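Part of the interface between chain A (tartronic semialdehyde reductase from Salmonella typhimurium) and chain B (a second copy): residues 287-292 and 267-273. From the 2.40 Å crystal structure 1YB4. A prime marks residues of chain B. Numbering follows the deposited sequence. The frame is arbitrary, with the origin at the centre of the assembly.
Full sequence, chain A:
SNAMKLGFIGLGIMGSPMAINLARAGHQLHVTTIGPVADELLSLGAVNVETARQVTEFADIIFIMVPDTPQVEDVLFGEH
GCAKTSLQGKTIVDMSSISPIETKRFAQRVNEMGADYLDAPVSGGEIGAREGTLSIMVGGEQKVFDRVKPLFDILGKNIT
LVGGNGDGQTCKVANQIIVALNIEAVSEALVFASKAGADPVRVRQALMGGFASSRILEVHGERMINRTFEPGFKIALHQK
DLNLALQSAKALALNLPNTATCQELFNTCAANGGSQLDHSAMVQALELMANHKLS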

# COMPACT_ATOMS: atom_id res chain seq x y z
N GLU A 287 -5.14 -15.36 2.39
CA GLU A 287 -4.90 -16.78 2.16
C GLU A 287 -4.75 -16.95 0.65
O GLU A 287 -3.86 -17.65 0.19
CB GLU A 287 -6.06 -17.63 2.68
CG GLU A 287 -6.16 -17.67 4.20
CD GLU A 287 -7.40 -18.38 4.69
OE1 GLU A 287 -8.47 -18.18 4.07
OE2 GLU A 287 -7.33 -19.12 5.69
N LEU A 288 -5.60 -16.27 -0.11
CA LEU A 288 -5.56 -16.35 -1.57
C LEU A 288 -4.22 -15.83 -2.11
O LEU A 288 -3.59 -16.46 -2.97
CB LEU A 288 -6.71 -15.51 -2.16
CG LEU A 288 -6.86 -15.47 -3.68
CD1 LEU A 288 -7.12 -16.86 -4.20
CD2 LEU A 288 -8.02 -14.56 -4.07
N MSE A 289 -3.80 -14.68 -1.57
CA MSE A 289 -2.57 -14.04 -1.99
C MSE A 289 -1.30 -14.77 -1.56
O MSE A 289 -0.20 -14.44 -2.02
CB MSE A 289 -2.57 -12.60 -1.47
CG MSE A 289 -3.64 -11.73 -2.14
SE MSE A 289 -4.35 -10.24 -1.09
CE MSE A 289 -2.96 -8.94 -1.47
N ALA A 290 -1.44 -15.78 -0.71
CA ALA A 290 -0.31 -16.55 -0.24
C ALA A 290 -0.46 -18.00 -0.64
O ALA A 290 0.48 -18.79 -0.52
CB ALA A 290 -0.21 -16.44 1.28
N ASN A 291 -1.64 -18.35 -1.15
CA ASN A 291 -1.94 -19.73 -1.54
C ASN A 291 -1.69 -20.63 -0.32
O ASN A 291 -0.96 -21.61 -0.38
CB ASN A 291 -1.03 -20.18 -2.70
CG ASN A 291 -1.58 -21.41 -3.42
OD1 ASN A 291 -2.70 -21.87 -3.14
ND2 ASN A 291 -0.80 -21.95 -4.35
N HIS A 292 -2.31 -20.26 0.80
CA HIS A 292 -2.18 -21.01 2.04
C HIS A 292 -3.30 -20.60 3.01
O HIS A 292 -3.35 -19.46 3.47
CB HIS A 292 -0.80 -20.72 2.64
CG HIS A 292 -0.46 -21.59 3.80
ND1 HIS A 292 -1.09 -21.47 5.02
CD2 HIS A 292 0.43 -22.60 3.93
CE1 HIS A 292 -0.60 -22.37 5.85
NE2 HIS A 292 0.33 -23.07 5.21
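Chain B (267-273) NTCAANG

This is a meeting of helix C-terminal regions, in which backbone carbonyls near the helix ends accept hydrogen bonds from side chains across the interface, and one is bridged by water. Carbonyls ending a helix lack a following turn to supply NH partners, so they are common acceptors at interfaces. On chain B, residues 267′ to 271′ are helical, and Asn272′ and Gly273′ leave the helix, the latter with positive phi. Chain A behaves similarly: Asn291, at phi/psi 56/52, is the first residue to leave helical geometry.

The chain B helix lies beside this region, the CA atoms of Met289 and Thr268′ 5.2 Å apart and those of Ala290 and Ala271′ 5.6 Å apart; one step along chain A matches three along chain B, and the two backbones run across each other. Thr268′ donates from OG1 to Met289 O at 2.7 Å; its CA lies 3.4 Å from that O, a CA-H...O contact. One turn on, Ala271′ points its methyl toward chain A, placing CB 3.5 Å from Ala290 O. Conversely, Asn291 ND2 donates to Ala271′ O at 3.2 Å. Asn272′ is held by its own helix, ND2 bonding Thr268′ O at 2.7 Å, and its OD1 reaches chain A through a water donating to it (3.0 Å) and to Leu288 O (2.9 Å).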

# COMPACT_ATOMS: atom_id res chain seq x y z
N ASN B 267 5.52 -11.73 -4.28
CA ASN B 267 5.45 -12.81 -3.31
C ASN B 267 4.22 -13.64 -3.63
O ASN B 267 4.22 -14.86 -3.45
CB ASN B 267 5.35 -12.28 -1.87
CG ASN B 267 6.69 -11.84 -1.31
OD1 ASN B 267 7.73 -12.23 -1.82
ND2 ASN B 267 6.66 -11.04 -0.25
N THR B 268 3.17 -12.98 -4.12
CA THR B 268 1.95 -13.69 -4.49
C THR B 268 2.24 -14.51 -5.75
O THR B 268 1.76 -15.63 -5.87
CB THR B 268 0.77 -12.68 -4.71
OG1 THR B 268 0.37 -12.17 -3.43
CG2 THR B 268 -0.43 -13.36 -5.36
N CYS B 269 3.05 -13.98 -6.66
CA CYS B 269 3.38 -14.74 -7.86
C CYS B 269 4.17 -16.01 -7.46
O CYS B 269 3.78 -17.14 -7.81
CB CYS B 269 4.22 -13.90 -8.84
SG CYS B 269 3.38 -12.43 -9.54
N ALA B 270 5.26 -15.83 -6.71
CA ALA B 270 6.06 -16.97 -6.27
C ALA B 270 5.17 -17.97 -5.57
O ALA B 270 5.32 -19.17 -5.75
CB ALA B 270 7.17 -16.51 -5.32
N ALA B 271 4.22 -17.48 -4.80
CA ALA B 271 3.30 -18.35 -4.08
C ALA B 271 2.41 -19.14 -5.02
O ALA B 271 1.80 -20.13 -4.63
CB ALA B 271 2.43 -17.54 -3.14
N ASN B 272 2.32 -18.68 -6.26
CA ASN B 272 1.47 -19.33 -7.23
C ASN B 272 2.22 -19.73 -8.50
O ASN B 272 1.70 -19.61 -9.61
CB ASN B 272 0.27 -18.42 -7.54
CG ASN B 272 -0.65 -18.20 -6.32
OD1 ASN B 272 -1.51 -19.03 -6.02
ND2 ASN B 272 -0.44 -17.10 -5.61
N GLY B 273 3.45 -20.20 -8.32
CA GLY B 273 4.28 -20.66 -9.42
C GLY B 273 4.67 -19.67 -10.51
O GLY B 273 4.63 -20.00 -11.69
O HOH W 1 -4.02 -19.01 -4.35